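Local coordinates for putative aminomethyltransferase (Leptospirillum rubarum, PDB 3TTG), which probably binds folate and is a putative aminomethyltransferase related to the T-protein of the glycine cleavage system, at residues Phe79-Lys84 / Glu264-Leu269; Ile87-Trp92 / Pro231-Glu236; Ile173-Phe178 / Asp249-Ser254; Pro295-Asn300 / Gly304-Ile309. All blocks are in the same frame, centred on the assembly; numbering follows the deposited sequence.

Interactions 1, 2 and 3 adjoin one another around the folate-binding region, whereas interaction 4 lies apart in the C-terminal barrel region, its centre about 22 Å from that of interaction 2. Interactions 1 and 2 share a strand pair, 75-81 with 87-96, and interaction 3 meets interaction 2 where Trp92 packs on His174 and Pro175. Interactions 2 and 3 are centred about 7 and 10 Å from the centre of the chain, interactions 1 and 4 about 19 and 24 Å. The first three are small contacts of apolar side chains and carbonyl oxygens, with a bridging water in interactions 2 and 3. Interaction 4 buries far more surface, as a hairpin held by four backbone hydrogen bonds.

Interaction 1 (Phe79-Lys84 / Glu264-Leu269); sequences FFLNPK and EPVTRL
With CG anti to its carbonyl carbon (chi1 -48°), Leu81 reaches out from the end of strand 75-81, and Val266 answers with CG2, the branch that its own first torsion sets anti to the carbonyl carbon. The two side chains cross at about a right angle, and Leu81 CD1 lies 3.5 Å from Val266 CG2, tighter than ordinary van der Waals contact. Beyond the strand, the turn presents carbonyls to helix 263-271: Pro83 O sits 3.5 Å from Pro265 CG, and Lys84 O is 3.9 Å from Pro265 CB. Val266 is further enclosed by Ala85, Tyr255 and Tyr260. On the helix itself, Arg268 grips Glu264 one turn earlier side-on, NE 2.9 Å from Glu264 OE2 and NH2 3.0 Å from Glu264 OE1, both oxygens being met on their syn sides. Glu264 closes the sequence KGCYVGQE, which is consistent with the KGCYxGQE signature of YgfZ-like relatives of the T-protein. The helix thus has two unlike sides: an exposed one with the salt bridge, and one that meets the strand end and turn with methyl groups and a proline ring, so the join rests on apolar packing and carbonyl-to-carbon contacts and not on charge.

Interaction 2 (Ile87-Trp92 / Pro231-Glu236); sequences ILFDAW and PLFPSE
Leu88 and Phe89 both face Phe80 across the antiparallel sheet, a classic beta bulge, and at Leu88 the chain turns a corner that brings its carbonyl to Phe233. The opposing segment 231-236 is an irregular loop with a cis peptide before Pro234, closed by the backbone bond from Glu236 N to Leu232 O, 2.9 Å long. The backbones stay well apart, 7.4 Å between CA of Asp90 and CA of Phe233, and the phenylalanine ring spans the gap. Its CG is anti to the backbone N (chi1 171°), which carries the ring toward the bulge. There Phe233 CE1 meets Leu88 O at the ring's edge, 3.4 Å away and close to the ring plane. Phe89 CD1 is 4.5 Å from that same Phe233 CE1. One ring face is overlain by Pro234 CB, offset toward the rim, and Pro105 also packs on the ring. The loop is fastened by Glu236, whose OE1 accepts from Leu232 N through its anti lone pair and from Ser235 OG above the carboxylate plane. The same oxygen pairs with Arg312 of strand 306-316, tying the loop to the C-terminal barrel. Asp90 is held by Arg45 at OD1 and Tyr77 at OD2, and a water completes the contact, donating to Asp90 OD2 at 2.7 Å and accepting from Phe233 N at 3.1 Å.

Interaction 3 (Ile173-Phe178 / Asp249-Ser254); sequences IHPTSF and DSVGVS
Val251, on the short helix 249-252, sets its two methyl groups against Pro175 and Phe178 of the loop that follows strand 170-173, the second strand from one edge of the mixed sheet in the folate-binding region. Its chi1 of 66° puts CG1 in the crowded position between backbone N and carbonyl carbon, with CG2 anti to the N, and the two branches serve different partners. Val251 CG1 approaches the Phe178 ring obliquely, 4.0 Å from CD1 and 4.1 Å from CE1. Val251 CG2 lies 4.2 Å from Pro175 CG, the two side chains crossing at about a right angle, and stands equally far from Ser177 O. Phe178 starts out pointing away from the helix at CB, yet a chi1 of -156° brings CD1 and CE1 of its ring to Val251. The same ring meets Tyr77 edge-to-face and packs on Trp92, against which Pro175 also rests, so the valine adjoins a group of aromatic rings. Cutting this side chain back to an alanine is likely to leave Phe178 CD1 and Pro175 CG without their methyl partners and a gap between loop and helix. Polar contact is slight by comparison: a water lies 3.1 Å from Phe178 O, and its bond from Val251 N is weak. The helical turn itself is closed by Val253 N bonding to Asp249 O at 3.1 Å.

Interaction 4 (Pro295-Asn300 / Gly304-Ile309); sequences PVTLFN and GNEAGI
Two backbone bonds link Asn300 to the turn residues that lead into strand 306-316: Asn300 N donates to Asn305 O at 2.8 Å, and Gly304 N donates to Asn300 O, more bent at 140°. Leu298 contributes a second pair, its O receiving Ala307 N at 2.9 Å and its N giving to Gly308 O, also at 2.9 Å. These bonds make an antiparallel beta hairpin of strands 296-299 and 306-316 within the C-terminal barrel sheet, and Phe299 bonds on through its backbone to Leu340, consistent with the barrel closing there. Because Ala307 and Gly308 both face Leu298, the register slips by one residue, a classic beta bulge. Thr297 CG2 lies 3.8 Å from Glu306 CG and also sits over one face of the Phe299 ring, offset toward its rim. The extended Glu306 chain runs beside that ring, pointing the same way, and Phe299 CD1 approaches Gly304 O to 3.4 Å. Leu298 turns to the other face, where CG anti to the carbonyl carbon (chi1 -61°) lets CD1 settle 3.9 Å from Ile309 C, near Phe282 and Leu341. A serine in place of this leucine is likely to leave Ile309, Phe282 and Leu341 without the methyl groups that pack on them. Ala307 CB closes in beside Asn300, 3.9 Å from its N.

Interaction 1 (Phe79-Lys84 / Glu264-Leu269)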
loop_
_atom_site.group_PDB
_atom_site.type_symbol
_atom_site.label_atom_id
_atom_site.label_comp_id
_atom_site.label_asym_id
_atom_site.label_seq_id
_atom_site.Cartn_x
_atom_site.Cartn_y
_atom_site.Cartn_z
ATOM N N PHE A 79 8.133 4.652 5.282
ATOM C CA PHE A 79 9.147 3.949 4.549
ATOM C C PHE A 79 10.341 3.670 5.453
ATOM O O PHE A 79 10.552 4.321 6.478
ATOM C CB PHE A 79 9.628 4.757 3.325
ATOM C CG PHE A 79 8.598 4.874 2.269
ATOM C CD1 PHE A 79 8.250 3.779 1.491
ATOM C CD2 PHE A 79 7.904 6.057 2.086
ATOM C CE1 PHE A 79 7.239 3.877 0.552
ATOM C CE2 PHE A 79 6.873 6.138 1.163
ATOM C CZ PHE A 79 6.587 5.075 0.367
ATOM N N PHE A 80 11.135 2.718 5.015
ATOM C CA PHE A 80 12.465 2.398 5.535
ATOM C C PHE A 80 13.363 2.508 4.345
ATOM O O PHE A 80 13.226 1.755 3.361
ATOM C CB PHE A 80 12.513 1.034 6.217
ATOM C CG PHE A 80 11.659 0.989 7.461
ATOM C CD1 PHE A 80 12.226 1.145 8.713
ATOM C CD2 PHE A 80 10.272 0.945 7.369
ATOM C CE1 PHE A 80 11.442 1.163 9.843
ATOM C CE2 PHE A 80 9.492 0.978 8.499
ATOM C CZ PHE A 80 10.072 1.107 9.719
ATOM N N LEU A 81 14.198 3.511 4.367
ATOM C CA LEU A 81 15.061 3.784 3.214
ATOM C C LEU A 81 16.470 3.370 3.419
ATOM O O LEU A 81 16.887 3.177 4.539
ATOM C CB LEU A 81 15.041 5.289 2.921
ATOM C CG LEU A 81 13.639 5.958 2.868
ATOM C CD1 LEU A 81 13.746 7.449 2.714
ATOM C CD2 LEU A 81 12.796 5.426 1.759
ATOM N N ASN A 82 17.221 3.250 2.308
ATOM C CA ASN A 82 18.646 3.050 2.356
ATOM C C ASN A 82 19.284 4.447 2.468
ATOM O O ASN A 82 18.571 5.433 2.310
ATOM C CB ASN A 82 19.109 2.234 1.136
ATOM C CG ASN A 82 19.099 2.927 -0.192
ATOM O OD1 ASN A 82 18.973 4.149 -0.314
ATOM N ND2 ASN A 82 19.297 2.152 -1.206
ATOM N N PRO A 83 20.608 4.559 2.641
ATOM C CA PRO A 83 21.256 5.882 2.788
ATOM C C PRO A 83 21.076 6.878 1.606
ATOM O O PRO A 83 21.212 8.106 1.781
ATOM C CB PRO A 83 22.728 5.487 2.923
ATOM C CG PRO A 83 22.674 4.165 3.605
ATOM C CD PRO A 83 21.582 3.472 2.904
ATOM N N LYS A 84 20.833 6.340 0.405
ATOM C CA LYS A 84 20.591 7.125 -0.782
ATOM C C LYS A 84 19.081 7.450 -0.925
ATOM O O LYS A 84 18.711 8.024 -1.918
ATOM C CB LYS A 84 21.095 6.386 -2.041
ATOM C CG LYS A 84 22.608 6.229 -2.110
ATOM C CD LYS A 84 23.284 7.380 -2.711
ATOM C CE LYS A 84 24.774 7.133 -2.956
ATOM N NZ LYS A 84 25.031 5.917 -3.796
ATOM N N GLU A 264 18.795 13.237 4.308
ATOM C CA GLU A 264 19.383 14.324 3.520
ATOM C C GLU A 264 19.029 14.205 2.047
ATOM O O GLU A 264 18.588 15.207 1.520
ATOM C CB GLU A 264 20.884 14.502 3.760
ATOM C CG GLU A 264 21.450 15.751 3.084
ATOM C CD GLU A 264 21.788 15.643 1.608
ATOM O OE1 GLU A 264 22.089 14.523 1.132
ATOM O OE2 GLU A 264 21.802 16.697 0.933
ATOM N N PRO A 265 19.141 13.054 1.378
ATOM C CA PRO A 265 18.747 12.974 -0.048
ATOM C C PRO A 265 17.239 13.157 -0.266
ATOM O O PRO A 265 16.855 13.803 -1.218
ATOM C CB PRO A 265 19.218 11.551 -0.438
ATOM C CG PRO A 265 20.296 11.247 0.514
ATOM C CD PRO A 265 19.809 11.811 1.789
ATOM N N VAL A 266 16.388 12.667 0.669
ATOM C CA VAL A 266 14.934 12.871 0.646
ATOM C C VAL A 266 14.627 14.362 0.647
ATOM O O VAL A 266 13.826 14.856 -0.154
ATOM C CB VAL A 266 14.272 12.205 1.889
ATOM C CG1 VAL A 266 12.944 12.835 2.278
ATOM C CG2 VAL A 266 14.100 10.761 1.654
ATOM N N THR A 267 15.330 15.096 1.537
ATOM C CA THR A 267 15.078 16.515 1.734
ATOM C C THR A 267 15.615 17.321 0.591
ATOM O O THR A 267 14.933 18.245 0.120
ATOM C CB THR A 267 15.599 17.011 3.096
ATOM O OG1 THR A 267 15.034 16.196 4.129
ATOM C CG2 THR A 267 15.182 18.423 3.355
ATOM N N ARG A 268 16.810 17.011 0.138
ATOM C CA ARG A 268 17.396 17.683 -1.024
ATOM C C ARG A 268 16.496 17.530 -2.284
ATOM O O ARG A 268 16.280 18.519 -2.981
ATOM C CB ARG A 268 18.808 17.135 -1.290
ATOM C CG ARG A 268 19.502 17.823 -2.438
ATOM C CD ARG A 268 20.991 17.590 -2.498
ATOM N NE ARG A 268 21.389 16.311 -1.907
ATOM C CZ ARG A 268 21.410 15.124 -2.516
ATOM N NH1 ARG A 268 21.041 15.009 -3.789
ATOM N NH2 ARG A 268 21.810 14.039 -1.853
ATOM N N LEU A 269 16.034 16.315 -2.591
ATOM C CA LEU A 269 15.129 16.059 -3.723
ATOM C C LEU A 269 13.908 17.004 -3.631
ATOM O O LEU A 269 13.568 17.684 -4.588
ATOM C CB LEU A 269 14.663 14.594 -3.762
ATOM C CG LEU A 269 13.611 14.276 -4.849
ATOM C CD1 LEU A 269 14.135 14.620 -6.262
ATOM C CD2 LEU A 269 13.132 12.837 -4.760
#

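Interaction 2 (Ile87-Trp92 / Pro231-Glu236)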
loop_
_atom_site.group_PDB
_atom_site.type_symbol
_atom_site.label_atom_id
_atom_site.label_comp_id
_atom_site.label_asym_id
_atom_site.label_seq_id
_atom_site.Cartn_x
_atom_site.Cartn_y
_atom_site.Cartn_z
ATOM N N ILE A 87 13.685 3.206 -1.565
ATOM C CA ILE A 87 12.755 2.452 -0.738
ATOM C C ILE A 87 13.218 1.012 -0.553
ATOM O O ILE A 87 13.317 0.278 -1.524
ATOM C CB ILE A 87 11.335 2.471 -1.358
ATOM C CG1 ILE A 87 10.724 3.944 -1.469
ATOM C CG2 ILE A 87 10.370 1.486 -0.593
ATOM C CD1 ILE A 87 9.529 3.954 -2.413
ATOM N N LEU A 88 13.357 0.575 0.696
ATOM C CA LEU A 88 13.639 -0.824 1.004
ATOM C C LEU A 88 12.392 -1.488 1.411
ATOM O O LEU A 88 12.122 -2.576 0.957
ATOM C CB LEU A 88 14.679 -0.982 2.119
ATOM C CG LEU A 88 16.059 -0.384 1.843
ATOM C CD1 LEU A 88 16.964 -0.573 3.044
ATOM C CD2 LEU A 88 16.711 -1.044 0.580
ATOM N N PHE A 89 11.615 -0.854 2.290
ATOM C CA PHE A 89 10.314 -1.374 2.759
ATOM C C PHE A 89 9.342 -0.246 3.024
ATOM O O PHE A 89 9.737 0.884 3.225
ATOM C CB PHE A 89 10.503 -2.173 4.100
ATOM C CG PHE A 89 11.565 -3.241 4.077
ATOM C CD1 PHE A 89 11.303 -4.489 3.513
ATOM C CD2 PHE A 89 12.850 -2.978 4.536
ATOM C CE1 PHE A 89 12.309 -5.428 3.361
ATOM C CE2 PHE A 89 13.863 -3.956 4.435
ATOM C CZ PHE A 89 13.603 -5.145 3.794
ATOM N N ASP A 90 8.058 -0.577 3.096
ATOM C CA ASP A 90 7.054 0.291 3.650
ATOM C C ASP A 90 6.525 -0.461 4.890
ATOM O O ASP A 90 6.815 -1.624 5.056
ATOM C CB ASP A 90 5.956 0.704 2.654
ATOM C CG ASP A 90 5.006 -0.405 2.221
ATOM O OD1 ASP A 90 5.204 -1.534 2.633
ATOM O OD2 ASP A 90 4.003 -0.105 1.583
ATOM N N ALA A 91 5.891 0.212 5.806
ATOM C CA ALA A 91 5.230 -0.427 6.949
ATOM C C ALA A 91 4.071 0.427 7.458
ATOM O O ALA A 91 4.178 1.652 7.466
ATOM C CB ALA A 91 6.231 -0.655 8.086
ATOM N N TRP A 92 3.073 -0.216 8.031
ATOM C CA TRP A 92 2.042 0.411 8.839
ATOM C C TRP A 92 2.581 0.352 10.241
ATOM O O TRP A 92 3.118 -0.700 10.654
ATOM C CB TRP A 92 0.672 -0.266 8.697
ATOM C CG TRP A 92 0.129 -0.152 7.320
ATOM C CD1 TRP A 92 0.118 -1.113 6.358
ATOM C CD2 TRP A 92 -0.294 1.066 6.676
ATOM N NE1 TRP A 92 -0.305 -0.582 5.161
ATOM C CE2 TRP A 92 -0.601 0.744 5.338
ATOM C CE3 TRP A 92 -0.553 2.366 7.138
ATOM C CZ2 TRP A 92 -1.117 1.684 4.439
ATOM C CZ3 TRP A 92 -1.001 3.322 6.226
ATOM C CH2 TRP A 92 -1.324 2.963 4.901
ATOM N N PRO A 231 -0.244 2.318 -5.231
ATOM C CA PRO A 231 1.053 1.662 -5.508
ATOM C C PRO A 231 1.385 0.659 -4.401
ATOM O O PRO A 231 0.968 0.860 -3.278
ATOM C CB PRO A 231 2.049 2.807 -5.535
ATOM C CG PRO A 231 1.399 3.941 -4.857
ATOM C CD PRO A 231 -0.063 3.686 -4.715
ATOM N N LEU A 232 1.996 -0.449 -4.747
ATOM C CA LEU A 232 2.288 -1.534 -3.807
ATOM C C LEU A 232 3.776 -1.930 -3.853
ATOM O O LEU A 232 4.441 -1.815 -4.876
ATOM C CB LEU A 232 1.451 -2.789 -4.167
ATOM C CG LEU A 232 -0.107 -2.678 -4.097
ATOM C CD1 LEU A 232 -0.754 -3.908 -4.721
ATOM C CD2 LEU A 232 -0.567 -2.487 -2.711
ATOM N N PHE A 233 4.265 -2.457 -2.743
ATOM C CA PHE A 233 5.557 -3.137 -2.695
ATOM C C PHE A 233 5.285 -4.546 -3.252
ATOM O O PHE A 233 4.241 -5.107 -2.912
ATOM C CB PHE A 233 6.080 -3.184 -1.240
ATOM C CG PHE A 233 7.301 -4.038 -1.028
ATOM C CD1 PHE A 233 8.551 -3.464 -0.862
ATOM C CD2 PHE A 233 7.192 -5.424 -0.950
ATOM C CE1 PHE A 233 9.669 -4.265 -0.651
ATOM C CE2 PHE A 233 8.324 -6.224 -0.803
ATOM C CZ PHE A 233 9.542 -5.643 -0.615
ATOM N N PRO A 234 6.091 -5.124 -4.147
ATOM C CA PRO A 234 7.391 -4.676 -4.633
ATOM C C PRO A 234 7.297 -4.065 -6.022
ATOM O O PRO A 234 8.339 -3.699 -6.584
ATOM C CB PRO A 234 8.179 -5.991 -4.655
ATOM C CG PRO A 234 7.157 -6.981 -5.165
ATOM C CD PRO A 234 5.828 -6.512 -4.623
ATOM N N SER A 235 6.092 -3.980 -6.615
ATOM C CA SER A 235 5.992 -3.539 -8.019
ATOM C C SER A 235 6.325 -2.061 -8.196
ATOM O O SER A 235 7.144 -1.686 -9.059
ATOM C CB SER A 235 4.600 -3.833 -8.595
ATOM O OG SER A 235 3.593 -3.450 -7.690
ATOM N N GLU A 236 5.657 -1.225 -7.454
ATOM C CA GLU A 236 5.895 0.229 -7.545
ATOM C C GLU A 236 6.850 0.686 -6.457
ATOM O O GLU A 236 7.515 1.685 -6.641
ATOM C CB GLU A 236 4.598 1.042 -7.409
ATOM C CG GLU A 236 3.591 0.891 -8.553
ATOM C CD GLU A 236 3.004 -0.496 -8.679
ATOM O OE1 GLU A 236 2.549 -1.014 -7.636
ATOM O OE2 GLU A 236 3.103 -1.117 -9.765
HETATM O O HOH W 1 2.745 -1.727 -0.190
#

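Interaction 3 (Ile173-Phe178 / Asp249-Ser254)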
loop_
_atom_site.group_PDB
_atom_site.type_symbol
_atom_site.label_atom_id
_atom_site.label_comp_id
_atom_site.label_asym_id
_atom_site.label_seq_id
_atom_site.Cartn_x
_atom_site.Cartn_y
_atom_site.Cartn_z
ATOM N N ILE A 173 -6.950 0.647 10.385
ATOM C CA ILE A 173 -7.785 1.351 9.415
ATOM C C ILE A 173 -6.858 2.319 8.759
ATOM O O ILE A 173 -6.339 3.210 9.426
ATOM C CB ILE A 173 -9.041 2.035 9.938
ATOM C CG1 ILE A 173 -9.884 1.156 10.859
ATOM C CG2 ILE A 173 -9.868 2.566 8.768
ATOM C CD1 ILE A 173 -10.357 -0.026 10.327
ATOM N N HIS A 174 -6.627 2.148 7.480
ATOM C CA HIS A 174 -5.687 3.007 6.771
ATOM C C HIS A 174 -6.172 4.458 6.731
ATOM O O HIS A 174 -7.389 4.731 6.716
ATOM C CB HIS A 174 -5.514 2.545 5.301
ATOM C CG HIS A 174 -4.870 1.215 5.065
ATOM N ND1 HIS A 174 -4.284 0.915 3.855
ATOM C CD2 HIS A 174 -4.829 0.107 5.844
ATOM C CE1 HIS A 174 -3.912 -0.359 3.932
ATOM N NE2 HIS A 174 -4.200 -0.872 5.112
ATOM N N PRO A 175 -5.264 5.403 6.515
ATOM C CA PRO A 175 -5.725 6.761 6.141
ATOM C C PRO A 175 -6.492 6.689 4.834
ATOM O O PRO A 175 -6.188 5.839 3.976
ATOM C CB PRO A 175 -4.430 7.564 5.975
ATOM C CG PRO A 175 -3.356 6.615 5.984
ATOM C CD PRO A 175 -3.799 5.295 6.480
ATOM N N THR A 176 -7.516 7.529 4.672
ATOM C CA THR A 176 -8.313 7.489 3.433
ATOM C C THR A 176 -7.514 8.136 2.268
ATOM O O THR A 176 -7.748 7.738 1.148
ATOM C CB THR A 176 -9.656 8.117 3.652
ATOM O OG1 THR A 176 -9.437 9.444 4.146
ATOM C CG2 THR A 176 -10.506 7.293 4.639
ATOM N N SER A 177 -6.486 8.981 2.541
ATOM C CA SER A 177 -5.640 9.590 1.501
ATOM C C SER A 177 -4.364 8.818 1.323
ATOM O O SER A 177 -3.733 8.391 2.303
ATOM C CB SER A 177 -5.326 11.058 1.802
ATOM O OG SER A 177 -6.556 11.741 1.666
ATOM N N PHE A 178 -3.975 8.596 0.061
ATOM C CA PHE A 178 -2.782 7.831 -0.189
ATOM C C PHE A 178 -1.950 8.469 -1.287
ATOM O O PHE A 178 -1.463 9.586 -1.068
ATOM C CB PHE A 178 -3.148 6.327 -0.411
ATOM C CG PHE A 178 -2.003 5.392 -0.105
ATOM C CD1 PHE A 178 -1.328 5.461 1.124
ATOM C CD2 PHE A 178 -1.513 4.516 -1.071
ATOM C CE1 PHE A 178 -0.286 4.589 1.422
ATOM C CE2 PHE A 178 -0.444 3.643 -0.767
ATOM C CZ PHE A 178 0.172 3.709 0.477
ATOM N N ASP A 249 5.423 10.567 -0.375
ATOM C CA ASP A 249 6.169 11.280 0.631
ATOM C C ASP A 249 5.219 12.111 1.556
ATOM O O ASP A 249 5.568 12.289 2.703
ATOM C CB ASP A 249 7.266 12.164 0.038
ATOM C CG ASP A 249 6.793 13.262 -0.860
ATOM O OD1 ASP A 249 5.953 12.979 -1.751
ATOM O OD2 ASP A 249 7.309 14.404 -0.718
ATOM N N SER A 250 4.025 12.550 1.103
ATOM C CA SER A 250 3.105 13.285 1.981
ATOM C C SER A 250 2.559 12.362 3.103
ATOM O O SER A 250 2.477 12.775 4.222
ATOM C CB SER A 250 1.951 13.890 1.176
ATOM O OG SER A 250 1.032 14.530 2.042
ATOM N N VAL A 251 2.318 11.088 2.822
ATOM C CA VAL A 251 1.805 10.157 3.856
ATOM C C VAL A 251 2.901 9.291 4.582
ATOM O O VAL A 251 2.685 8.861 5.738
ATOM C CB VAL A 251 0.697 9.258 3.208
ATOM C CG1 VAL A 251 1.254 8.346 2.137
ATOM C CG2 VAL A 251 -0.018 8.421 4.253
ATOM N N GLY A 252 4.057 9.116 3.960
ATOM C CA GLY A 252 5.124 8.240 4.461
ATOM C C GLY A 252 6.415 8.880 4.952
ATOM O O GLY A 252 7.259 8.168 5.473
ATOM N N VAL A 253 6.614 10.196 4.752
ATOM C CA VAL A 253 7.850 10.893 5.164
ATOM C C VAL A 253 7.507 12.080 5.990
ATOM O O VAL A 253 6.577 12.799 5.623
ATOM C CB VAL A 253 8.623 11.356 3.879
ATOM C CG1 VAL A 253 9.856 12.185 4.207
ATOM C CG2 VAL A 253 9.008 10.194 2.999
ATOM N N SER A 254 8.284 12.360 7.019
ATOM C CA SER A 254 8.204 13.632 7.741
ATOM C C SER A 254 9.368 14.498 7.319
ATOM O O SER A 254 10.497 14.062 7.430
ATOM C CB SER A 254 8.217 13.477 9.248
ATOM O OG SER A 254 8.454 14.719 9.893
HETATM O O HOH W 2 1.206 10.829 -0.097
#

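Interaction 4 (Pro295-Asn300 / Gly304-Ile309)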
loop_
_atom_site.group_PDB
_atom_site.type_symbol
_atom_site.label_atom_id
_atom_site.label_comp_id
_atom_site.label_asym_id
_atom_site.label_seq_id
_atom_site.Cartn_x
_atom_site.Cartn_y
_atom_site.Cartn_z
ATOM N N PRO A 295 9.319 -4.973 -14.756
ATOM C CA PRO A 295 8.788 -3.713 -15.286
ATOM C C PRO A 295 8.989 -3.672 -16.784
ATOM O O PRO A 295 9.927 -4.297 -17.259
ATOM C CB PRO A 295 9.610 -2.644 -14.542
ATOM C CG PRO A 295 10.910 -3.330 -14.203
ATOM C CD PRO A 295 10.572 -4.767 -13.989
ATOM N N VAL A 296 8.071 -3.029 -17.526
ATOM C CA VAL A 296 8.184 -2.901 -18.974
ATOM C C VAL A 296 8.521 -1.483 -19.304
ATOM O O VAL A 296 7.833 -0.546 -18.846
ATOM C CB VAL A 296 6.909 -3.312 -19.760
ATOM C CG1 VAL A 296 7.271 -3.603 -21.235
ATOM C CG2 VAL A 296 6.275 -4.523 -19.152
ATOM N N THR A 297 9.490 -1.317 -20.197
ATOM C CA THR A 297 9.861 0.014 -20.691
ATOM C C THR A 297 8.804 0.597 -21.607
ATOM O O THR A 297 8.237 -0.120 -22.424
ATOM C CB THR A 297 11.186 -0.077 -21.437
ATOM O OG1 THR A 297 12.069 -0.536 -20.457
ATOM C CG2 THR A 297 11.673 1.270 -21.992
ATOM N N LEU A 298 8.531 1.890 -21.448
ATOM C CA LEU A 298 7.612 2.630 -22.285
ATOM C C LEU A 298 8.440 3.555 -23.147
ATOM O O LEU A 298 9.423 4.097 -22.668
ATOM C CB LEU A 298 6.567 3.413 -21.459
ATOM C CG LEU A 298 5.660 2.569 -20.568
ATOM C CD1 LEU A 298 4.847 3.424 -19.668
ATOM C CD2 LEU A 298 4.771 1.692 -21.401
ATOM N N PHE A 299 8.057 3.731 -24.411
ATOM C CA PHE A 299 8.795 4.547 -25.368
ATOM C C PHE A 299 7.973 5.694 -25.893
ATOM O O PHE A 299 6.772 5.558 -26.122
ATOM C CB PHE A 299 9.252 3.675 -26.568
ATOM C CG PHE A 299 10.225 2.598 -26.166
ATOM C CD1 PHE A 299 11.588 2.842 -26.150
ATOM C CD2 PHE A 299 9.781 1.323 -25.843
ATOM C CE1 PHE A 299 12.498 1.838 -25.769
ATOM C CE2 PHE A 299 10.679 0.331 -25.443
ATOM C CZ PHE A 299 12.032 0.597 -25.395
ATOM N N ASN A 300 8.656 6.801 -26.174
ATOM C CA ASN A 300 8.091 7.988 -26.808
ATOM C C ASN A 300 7.896 7.694 -28.325
ATOM O O ASN A 300 8.902 7.460 -29.020
ATOM C CB ASN A 300 9.086 9.163 -26.589
ATOM C CG ASN A 300 8.713 10.491 -27.203
ATOM O OD1 ASN A 300 7.624 10.688 -27.754
ATOM N ND2 ASN A 300 9.631 11.444 -27.111
ATOM N N GLY A 304 11.394 7.543 -30.198
ATOM C CA GLY A 304 11.735 6.183 -29.781
ATOM C C GLY A 304 12.575 6.085 -28.519
ATOM O O GLY A 304 13.112 5.023 -28.209
ATOM N N ASN A 305 12.734 7.190 -27.801
ATOM C CA ASN A 305 13.451 7.217 -26.539
ATOM C C ASN A 305 12.553 6.697 -25.401
ATOM O O ASN A 305 11.324 6.724 -25.496
ATOM C CB ASN A 305 13.916 8.640 -26.228
ATOM C CG ASN A 305 15.015 9.132 -27.134
ATOM O OD1 ASN A 305 15.512 8.430 -28.025
ATOM N ND2 ASN A 305 15.433 10.351 -26.899
ATOM N N GLU A 306 13.188 6.262 -24.315
ATOM C CA GLU A 306 12.530 5.761 -23.111
ATOM C C GLU A 306 11.752 6.929 -22.464
ATOM O O GLU A 306 12.299 8.042 -22.382
ATOM C CB GLU A 306 13.592 5.185 -22.165
ATOM C CG GLU A 306 14.254 3.931 -22.697
ATOM C CD GLU A 306 15.236 3.228 -21.778
ATOM O OE1 GLU A 306 15.558 3.769 -20.697
ATOM O OE2 GLU A 306 15.745 2.161 -22.183
ATOM N N ALA A 307 10.448 6.708 -22.141
ATOM C CA ALA A 307 9.567 7.728 -21.587
ATOM C C ALA A 307 9.104 7.392 -20.178
ATOM O O ALA A 307 8.619 8.275 -19.480
ATOM C CB ALA A 307 8.345 7.895 -22.479
ATOM N N GLY A 308 9.210 6.128 -19.806
ATOM C CA GLY A 308 8.792 5.644 -18.512
ATOM C C GLY A 308 8.847 4.145 -18.394
ATOM O O GLY A 308 9.448 3.450 -19.224
ATOM N N ILE A 309 8.092 3.647 -17.411
ATOM C CA ILE A 309 8.009 2.238 -17.113
ATOM C C ILE A 309 6.633 1.924 -16.599
ATOM O O ILE A 309 6.057 2.657 -15.784
ATOM C CB ILE A 309 9.086 1.748 -16.100
ATOM C CG1 ILE A 309 9.163 2.686 -14.945
ATOM C CG2 ILE A 309 10.477 1.597 -16.760
ATOM C CD1 ILE A 309 10.274 2.392 -14.007
#